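Local atomic coordinates of type VII secretion system protein EssB (Staphylococcus aureus, PDB entry 4ANN), a protein that serves as a membrane-embedded component of the type VII (Ess) secretion system and is probably required for secretion of EsxA and EsxB. Residues Leu36-Gln42 and Arg123-Val129. Residues are numbered along the deposited sequence.
Sequences LMYLLEQ and RGLQNVV
In this YukC-family cytoplasmic fragment, a 3-10 turn after strand 21-25 packs against a classic beta bulge on strand 124-125. L39 N-L36 O and L40 N-M37 O hydrogen bonds (both 2.9 Å) set the turn; L125 N-V129 O and V129 N-L125 O (both 3.0 Å) set the bulge, where V128 and V129 face L125. L36 CA lies 8.4 Å from V128 CA, its CD1 4.2 Å from V128 CG2. Flexible M37 (chi1, chi2 m) curls its methyl inward, CE 3.6 Å from V128 CG1. Branched L40, mt like L125, fills the centre, CA 6.6 Å from R123 CA and CD2 3.9 Å from L125 CG and R123 CB, also touching I24 and I61. E41 turns away, OE1 hydrogen-bonded to L52 N. Carbonyls of L40 and Q42 suit long, extended R123, which also hydrogen-bonds I48 O and makes a cation-pi contact with Y101. R123 CZ lies 3.4 Å from L40 O, which covers one face; at the edge, R123 NH1 donates to Q42 O at 2.7 Å.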
ATOM      1  N   LEU A  36     -21.479   0.883 -10.111  1.00 23.70           N
ATOM      2  CA  LEU A  36     -20.081   0.525 -10.205  1.00 22.50           C
ATOM      3  C   LEU A  36     -19.545  -0.021  -8.910  1.00 17.57           C
ATOM      4  O   LEU A  36     -18.408  -0.474  -8.875  1.00 17.29           O
ATOM      5  CB  LEU A  36     -19.291   1.768 -10.622  1.00 23.66           C
ATOM      6  CG  LEU A  36     -19.709   2.260 -11.998  1.00 26.05           C
ATOM      7  CD1 LEU A  36     -19.129   3.625 -12.255  1.00 26.68           C
ATOM      8  CD2 LEU A  36     -19.254   1.244 -13.076  1.00 30.15           C
ATOM      9  N   MET A  37     -20.348   0.046  -7.819  0.70 18.23           N
ATOM     10  CA  MET A  37     -19.773  -0.348  -6.514  0.70 15.74           C
ATOM     11  C   MET A  37     -19.378  -1.821  -6.501  0.70 13.53           C
ATOM     12  O   MET A  37     -18.502  -2.240  -5.740  0.70 13.30           O
ATOM     13  CB  MET A  37     -20.741   0.048  -5.408  0.70 17.60           C
ATOM     14  CG  MET A  37     -20.921   1.547  -5.224  0.70 20.26           C
ATOM     15  SD  MET A  37     -19.520   2.445  -4.503  0.70 21.96           S
ATOM     16  CE  MET A  37     -18.746   3.071  -5.963  0.70 23.66           C
ATOM     17  N   TYR A  38     -19.992  -2.646  -7.337  1.00 14.32           N
ATOM     18  CA  TYR A  38     -19.629  -4.069  -7.443  1.00 15.28           C
ATOM     19  C   TYR A  38     -18.148  -4.216  -7.794  1.00 12.94           C
ATOM     20  O   TYR A  38     -17.541  -5.238  -7.496  1.00 13.07           O
ATOM     21  CB  TYR A  38     -20.522  -4.774  -8.490  1.00 19.39           C
ATOM     22  CG  TYR A  38     -20.032  -4.622  -9.905  1.00 21.66           C
ATOM     23  CD1 TYR A  38     -20.367  -3.451 -10.598  1.00 23.89           C
ATOM     24  CD2 TYR A  38     -19.248  -5.586 -10.561  1.00 25.70           C
ATOM     25  CE1 TYR A  38     -19.947  -3.205 -11.894  1.00 27.04           C
ATOM     26  CE2 TYR A  38     -18.819  -5.367 -11.859  1.00 31.00           C
ATOM     27  CZ  TYR A  38     -19.182  -4.194 -12.487  1.00 31.26           C
ATOM     28  OH  TYR A  38     -18.747  -4.028 -13.776  1.00 40.08           O
ATOM     29  N   LEU A  39     -17.532  -3.217  -8.452  1.00 12.66           N
ATOM     30  CA  LEU A  39     -16.085  -3.326  -8.780  1.00 12.71           C
ATOM     31  C   LEU A  39     -15.277  -3.436  -7.525  1.00 11.99           C
ATOM     32  O   LEU A  39     -14.111  -3.956  -7.574  1.00 13.07           O
ATOM     33  CB  LEU A  39     -15.632  -2.142  -9.606  1.00 14.68           C
ATOM     34  CG  LEU A  39     -16.266  -2.080 -11.004  1.00 18.00           C
ATOM     35  CD1 LEU A  39     -15.865  -0.805 -11.733  1.00 24.97           C
ATOM     36  CD2 LEU A  39     -15.974  -3.312 -11.840  1.00 30.62           C
ATOM     37  N   LEU A  40     -15.755  -2.936  -6.384  1.00 10.76           N
ATOM     38  CA  LEU A  40     -14.970  -2.994  -5.156  1.00 10.54           C
ATOM     39  C   LEU A  40     -14.910  -4.405  -4.610  1.00 10.08           C
ATOM     40  O   LEU A  40     -14.070  -4.651  -3.713  1.00 12.59           O
ATOM     41  CB  LEU A  40     -15.565  -2.051  -4.141  1.00 12.28           C
ATOM     42  CG  LEU A  40     -15.551  -0.583  -4.512  1.00 13.59           C
ATOM     43  CD1 LEU A  40     -16.146   0.303  -3.409  1.00 21.12           C
ATOM     44  CD2 LEU A  40     -14.124  -0.114  -4.827  1.00 16.99           C
ATOM     45  N   GLU A  41     -15.723  -5.334  -5.097  1.00 10.58           N
ATOM     46  CA  GLU A  41     -15.653  -6.705  -4.655  1.00 10.75           C
ATOM     47  C   GLU A  41     -15.216  -7.642  -5.772  1.00 11.29           C
ATOM     48  O   GLU A  41     -15.143  -8.851  -5.558  1.00 13.92           O
ATOM     49  CB  GLU A  41     -16.961  -7.202  -4.003  1.00 12.71           C
ATOM     50  CG  GLU A  41     -18.109  -7.303  -4.997  1.00 15.72           C
ATOM     51  CD  GLU A  41     -19.366  -7.893  -4.431  1.00 18.94           C
ATOM     52  OE1 GLU A  41     -19.409  -8.405  -3.293  1.00 18.50           O
ATOM     53  OE2 GLU A  41     -20.385  -7.858  -5.196  1.00 27.73           O
ATOM     54  N   GLN A  42     -14.892  -7.147  -6.967  1.00 12.87           N
ATOM     55  CA  GLN A  42     -14.429  -7.995  -8.036  1.00 12.96           C
ATOM     56  C   GLN A  42     -13.002  -8.468  -7.756  1.00 12.06           C
ATOM     57  O   GLN A  42     -12.173  -7.677  -7.356  1.00 13.85           O
ATOM     58  CB  GLN A  42     -14.462  -7.201  -9.351  1.00 16.09           C
ATOM     59  CG  GLN A  42     -14.224  -8.016 -10.559  1.00 22.08           C
ATOM     60  CD  GLN A  42     -14.586  -7.321 -11.881  1.00 24.06           C
ATOM     61  OE1 GLN A  42     -15.739  -7.419 -12.337  1.00 41.05           O
ATOM     62  NE2 GLN A  42     -13.609  -6.637 -12.428  1.00 31.53           N
ATOM     63  N   ARG A 123      -9.645  -0.119  -1.619  1.00  7.92           N
ATOM     64  CA  ARG A 123      -9.685   0.268  -3.018  1.00  9.16           C
ATOM     65  C   ARG A 123     -10.581   1.496  -3.230  1.00  9.70           C
ATOM     66  O   ARG A 123     -11.696   1.505  -2.752  1.00 11.97           O
ATOM     67  CB  ARG A 123     -10.328  -0.727  -3.927  1.00 14.66           C
ATOM     68  CG  ARG A 123     -10.085  -2.109  -3.626  1.00 10.10           C
ATOM     69  CD  ARG A 123     -10.650  -3.082  -4.647  1.00 12.39           C
ATOM     70  NE  ARG A 123     -10.568  -4.428  -4.254  1.00 10.34           N
ATOM     71  CZ  ARG A 123     -10.995  -5.465  -4.946  1.00 10.53           C
ATOM     72  NH1 ARG A 123     -11.567  -5.297  -6.127  1.00 15.37           N
ATOM     73  NH2 ARG A 123     -10.871  -6.693  -4.464  1.00 11.24           N
ATOM     74  N   GLY A 124     -10.074   2.472  -3.942  1.00 10.40           N
ATOM     75  CA  GLY A 124     -10.962   3.474  -4.524  1.00 11.36           C
ATOM     76  C   GLY A 124     -11.192   3.206  -5.974  1.00 10.65           C
ATOM     77  O   GLY A 124     -10.664   2.239  -6.568  1.00 11.11           O
ATOM     78  N   LEU A 125     -11.998   4.079  -6.591  1.00 11.30           N
ATOM     79  CA  LEU A 125     -12.298   4.026  -8.004  1.00 13.58           C
ATOM     80  C   LEU A 125     -12.174   5.410  -8.561  1.00 14.95           C
ATOM     81  O   LEU A 125     -12.826   6.302  -8.021  1.00 16.29           O
ATOM     82  CB  LEU A 125     -13.691   3.544  -8.255  1.00 15.59           C
ATOM     83  CG  LEU A 125     -13.955   2.098  -8.006  1.00 17.39           C
ATOM     84  CD1 LEU A 125     -15.475   1.914  -8.047  1.00 19.96           C
ATOM     85  CD2 LEU A 125     -13.234   1.227  -9.056  1.00 21.53           C
ATOM     86  N   GLN A 126     -11.384   5.517  -9.617  0.67 17.27           N
ATOM     87  CA  GLN A 126     -11.136   6.834 -10.189  0.67 20.31           C
ATOM     88  C   GLN A 126     -12.420   7.550 -10.495  0.67 21.87           C
ATOM     89  O   GLN A 126     -13.317   6.981 -11.106  0.67 22.95           O
ATOM     90  CB  GLN A 126     -10.282   6.683 -11.448  0.67 23.17           C
ATOM     91  CG  GLN A 126      -8.956   6.036 -10.993  0.67 26.35           C
ATOM     92  CD  GLN A 126      -7.913   7.141 -11.134  0.67 31.37           C
ATOM     93  OE1 GLN A 126      -8.023   8.173 -10.475  0.67 33.13           O
ATOM     94  NE2 GLN A 126      -6.993   6.827 -12.047  0.67 38.86           N
ATOM     95  N   ASN A 127     -12.504   8.793 -10.021  1.00 24.58           N
ATOM     96  CA  ASN A 127     -13.591   9.677 -10.401  1.00 25.66           C
ATOM     97  C   ASN A 127     -14.890   9.197  -9.767  1.00 23.98           C
ATOM     98  O   ASN A 127     -15.899   9.803 -10.120  1.00 29.31           O
ATOM     99  CB  ASN A 127     -13.813   9.777 -11.916  1.00 31.55           C
ATOM    100  CG  ASN A 127     -12.593  10.198 -12.685  1.00 36.68           C
ATOM    101  OD1 ASN A 127     -12.216   9.672 -13.743  1.00 50.74           O
ATOM    102  ND2 ASN A 127     -11.919  11.223 -12.171  1.00 40.41           N
ATOM    103  N   VAL A 128     -14.825   8.228  -8.860  1.00 21.18           N
ATOM    104  CA  VAL A 128     -16.038   7.636  -8.315  1.00 18.95           C
ATOM    105  C   VAL A 128     -16.101   7.586  -6.798  1.00 17.18           C
ATOM    106  O   VAL A 128     -17.092   7.974  -6.222  1.00 16.54           O
ATOM    107  CB  VAL A 128     -16.222   6.227  -8.900  1.00 20.98           C
ATOM    108  CG1 VAL A 128     -17.354   5.541  -8.202  1.00 21.47           C
ATOM    109  CG2 VAL A 128     -16.480   6.318 -10.381  1.00 26.27           C
ATOM    110  N   VAL A 129     -15.033   7.023  -6.182  1.00 14.75           N
ATOM    111  CA  VAL A 129     -14.989   6.973  -4.732  1.00 12.41           C
ATOM    112  C   VAL A 129     -13.538   7.013  -4.276  1.00 11.81           C
ATOM    113  O   VAL A 129     -12.637   6.456  -4.956  1.00 12.28           O
ATOM    114  CB  VAL A 129     -15.757   5.761  -4.162  1.00 12.06           C
ATOM    115  CG1 VAL A 129     -15.093   4.445  -4.517  1.00 13.19           C
ATOM    116  CG2 VAL A 129     -15.887   5.865  -2.641  1.00 13.07           C
TER
HETATM  117  O   HOH W   1     -12.669  -9.522  -4.338  1.00 16.93           O